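Local coordinates for protein methyl transferase from Methanosarcina acetivorans (PDB 6MRO) that binds S-adenosyl-L-homocysteine and calcium ions and is probably an S-adenosylmethionine-dependent methyltransferase with a Rossmann-like fold, at residues I15-I26 and E45-N53. The protein carries 1 engineered substitution. Sequence-based numbering, arbitrary orientation. Where two conformers were deposited one is given.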
# COMPACT_ATOMS: atom_id res chain seq x y z
N ILE A 15 -10.21 -4.20 7.16
CA ILE A 15 -10.25 -5.48 7.87
C ILE A 15 -9.46 -5.39 9.17
O ILE A 15 -8.61 -4.51 9.36
CB ILE A 15 -9.73 -6.62 6.98
CG1 ILE A 15 -8.32 -6.31 6.46
CG2 ILE A 15 -10.72 -6.90 5.85
CD1 ILE A 15 -7.67 -7.51 5.77
N ASP A 16 -9.75 -6.32 10.09
CA ASP A 16 -9.18 -6.32 11.43
C ASP A 16 -7.89 -7.12 11.52
O ASP A 16 -7.55 -7.62 12.59
CB ASP A 16 -10.21 -6.84 12.44
CG ASP A 16 -10.49 -8.34 12.31
OD1 ASP A 16 -9.89 -9.06 11.48
OD2 ASP A 16 -11.36 -8.82 13.07
N HIS A 17 -7.17 -7.27 10.41
CA HIS A 17 -5.92 -8.02 10.38
C HIS A 17 -5.11 -7.52 9.20
O HIS A 17 -5.64 -6.83 8.32
CB HIS A 17 -6.18 -9.54 10.28
CG HIS A 17 -7.06 -9.94 9.14
ND1 HIS A 17 -8.44 -9.85 9.19
CD2 HIS A 17 -6.77 -10.49 7.93
CE1 HIS A 17 -8.95 -10.31 8.06
NE2 HIS A 17 -7.96 -10.70 7.28
N PRO A 18 -3.81 -7.82 9.15
CA PRO A 18 -3.03 -7.48 7.95
C PRO A 18 -3.55 -8.25 6.76
O PRO A 18 -4.12 -9.33 6.90
CB PRO A 18 -1.61 -7.91 8.31
CG PRO A 18 -1.60 -7.99 9.82
CD PRO A 18 -2.98 -8.44 10.19
N GLN A 19 -3.37 -7.68 5.57
CA GLN A 19 -3.73 -8.40 4.36
C GLN A 19 -2.87 -9.66 4.24
O GLN A 19 -1.65 -9.61 4.44
CB GLN A 19 -3.54 -7.53 3.11
CG GLN A 19 -4.67 -6.54 2.93
CD GLN A 19 -5.94 -7.20 2.48
OE1 GLN A 19 -5.94 -8.37 2.10
NE2 GLN A 19 -7.05 -6.49 2.58
N PRO A 20 -3.47 -10.80 3.89
CA PRO A 20 -2.67 -12.03 3.79
C PRO A 20 -1.52 -11.93 2.81
O PRO A 20 -0.45 -12.50 3.06
CB PRO A 20 -3.70 -13.09 3.37
CG PRO A 20 -4.98 -12.59 3.98
CD PRO A 20 -4.91 -11.09 3.96
N ALA A 21 -1.69 -11.19 1.70
CA ALA A 21 -0.61 -11.09 0.73
C ALA A 21 0.64 -10.48 1.36
O ALA A 21 1.77 -10.88 1.05
CB ALA A 21 -1.05 -10.27 -0.49
N PHE A 22 0.46 -9.51 2.26
CA PHE A 22 1.62 -8.91 2.92
C PHE A 22 2.15 -9.77 4.05
O PHE A 22 3.37 -9.82 4.27
CB PHE A 22 1.25 -7.50 3.39
CG PHE A 22 1.15 -6.50 2.25
CD1 PHE A 22 2.30 -6.00 1.65
CD2 PHE A 22 -0.08 -6.09 1.78
CE1 PHE A 22 2.20 -5.11 0.58
CE2 PHE A 22 -0.18 -5.20 0.70
CZ PHE A 22 0.96 -4.71 0.11
N GLN A 23 1.27 -10.48 4.78
CA GLN A 23 1.75 -11.46 5.75
C GLN A 23 2.61 -12.52 5.08
O GLN A 23 3.62 -12.97 5.63
CB GLN A 23 0.57 -12.13 6.46
CG GLN A 23 0.93 -13.41 7.21
CD GLN A 23 1.85 -13.15 8.40
OE1 GLN A 23 1.73 -12.12 9.07
NE2 GLN A 23 2.77 -14.08 8.67
N ALA A 24 2.24 -12.90 3.85
CA ALA A 24 2.97 -13.94 3.14
C ALA A 24 4.34 -13.45 2.69
O ALA A 24 5.27 -14.25 2.55
CB ALA A 24 2.15 -14.41 1.93
N LEU A 25 4.48 -12.14 2.46
CA LEU A 25 5.78 -11.57 2.13
C LEU A 25 6.74 -11.66 3.31
O LEU A 25 7.95 -11.76 3.12
CB LEU A 25 5.64 -10.10 1.70
CG LEU A 25 4.95 -9.85 0.35
CD1 LEU A 25 4.73 -8.34 0.14
CD2 LEU A 25 5.82 -10.44 -0.76
N ILE A 26 6.20 -11.63 4.53
CA ILE A 26 7.05 -11.89 5.68
C ILE A 26 7.43 -13.36 5.73
O ILE A 26 8.61 -13.71 5.89
CB ILE A 26 6.34 -11.43 6.97
CG1 ILE A 26 6.14 -9.91 6.92
CG2 ILE A 26 7.18 -11.79 8.19
CD1 ILE A 26 7.39 -9.12 7.26
N GLU A 45 -3.15 -1.79 10.02
CA GLU A 45 -2.90 -3.21 10.25
C GLU A 45 -1.60 -3.69 9.59
O GLU A 45 -0.77 -4.33 10.24
CB GLU A 45 -4.09 -4.06 9.77
CG GLU A 45 -5.33 -3.85 10.58
CD GLU A 45 -5.26 -4.48 11.96
OE1 GLU A 45 -6.07 -4.08 12.81
OE2 GLU A 45 -4.42 -5.38 12.19
N ASN A 46 -1.41 -3.36 8.31
CA ASN A 46 -0.19 -3.83 7.65
C ASN A 46 1.04 -3.17 8.24
O ASN A 46 2.10 -3.81 8.38
CB ASN A 46 -0.26 -3.56 6.15
CG ASN A 46 -1.29 -4.42 5.45
OD1 ASN A 46 -1.43 -5.60 5.77
ND2 ASN A 46 -1.97 -3.86 4.45
N ALA A 47 0.93 -1.89 8.59
CA ALA A 47 2.08 -1.16 9.12
C ALA A 47 2.51 -1.74 10.46
O ALA A 47 3.70 -1.94 10.71
CB ALA A 47 1.74 0.32 9.26
N ILE A 48 1.53 -2.06 11.32
CA ILE A 48 1.84 -2.65 12.61
C ILE A 48 2.48 -4.02 12.42
O ILE A 48 3.42 -4.40 13.13
CB ILE A 48 0.57 -2.71 13.48
CG1 ILE A 48 0.17 -1.29 13.91
CG2 ILE A 48 0.79 -3.60 14.70
CD1 ILE A 48 -1.22 -1.19 14.53
N MET A 49 1.99 -4.78 11.44
CA MET A 49 2.57 -6.09 11.19
C MET A 49 4.05 -5.97 10.82
O MET A 49 4.90 -6.72 11.33
CB MET A 49 1.78 -6.79 10.08
CG MET A 49 2.19 -8.22 9.87
SD MET A 49 3.47 -8.28 8.62
CE MET A 49 2.54 -7.81 7.16
N LEU A 50 4.38 -5.03 9.94
CA LEU A 50 5.78 -4.83 9.56
C LEU A 50 6.62 -4.43 10.77
O LEU A 50 7.75 -4.89 10.94
CB LEU A 50 5.89 -3.76 8.48
CG LEU A 50 5.47 -4.20 7.08
CD1 LEU A 50 5.80 -3.13 6.04
CD2 LEU A 50 6.16 -5.50 6.74
N ALA A 51 6.05 -3.57 11.63
CA ALA A 51 6.74 -3.15 12.84
C ALA A 51 6.98 -4.31 13.79
O ALA A 51 8.04 -4.39 14.43
CB ALA A 51 5.93 -2.04 13.53
N LYS A 52 6.03 -5.24 13.89
CA LYS A 52 6.21 -6.41 14.75
C LYS A 52 7.15 -7.44 14.13
O LYS A 52 7.46 -8.44 14.79
CB LYS A 52 4.87 -7.07 15.08
CG LYS A 52 4.17 -6.49 16.31
CD LYS A 52 3.07 -7.43 16.82
CE LYS A 52 2.04 -6.67 17.65
NZ LYS A 52 2.47 -6.41 19.06
N ASN A 53 7.59 -7.24 12.90
CA ASN A 53 8.53 -8.13 12.24
C ASN A 53 9.83 -7.43 11.86
O ASN A 53 10.43 -7.71 10.82
CB ASN A 53 7.87 -8.78 11.02
CG ASN A 53 6.88 -9.83 11.43
OD1 ASN A 53 7.25 -10.95 11.76
ND2 ASN A 53 5.61 -9.47 11.49
O HOH W 1 -4.65 -7.61 14.04
O HOH W 2 3.28 -11.32 11.26
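N46 reaches across to Q19 just where the loop 15-19 turns into helix 20-26, and its OD1 accepts the backbone N-H of Q19 at 2.9 Å. The bond lies in the carbonyl plane on a lone pair, with a bend at the hydrogen (147°). ND2 of the same amide approaches the F22 ring obliquely, 4.0 Å from CD2. Beyond this polar end helices 20-26 and 45-51 run nearly parallel, 11° between their axes, and M49 fills the groove they leave. With its CG anti to the backbone N (chi1 -172°) and the chain bent twice further out, M49 lays CB 3.6 Å from CG of P18. In the conformer described here its methyl CE meets the carbonyl of F22 and SD comes to 3.6 Å from CG1 of I26, the two side chains lying antiparallel alongside one another. I26 then spreads its branches, CD1 towards CD2 of L50, in one of that residue's two conformers, and CG2 against the amide of N53. That amide is tied back to O of M49 by ND2 and joined through a water to OE1 of Q23. Back beside N46, E45 folds its aliphatic part along the backbone of 15-17, CB 3.5 Å from O of H17. Its carboxylate, paired with K73 and R77, also takes a water that donates to O of D16. N46 also touches the bound S-adenosyl-L-homocysteine and S106, which binds that ligand too. The chemistry is thus an apolar seam around M49 with polar groups at both ends, and N46 OD1 probably helps hold Q19, the N-cap of helix 20-26, beside the ligand pocket.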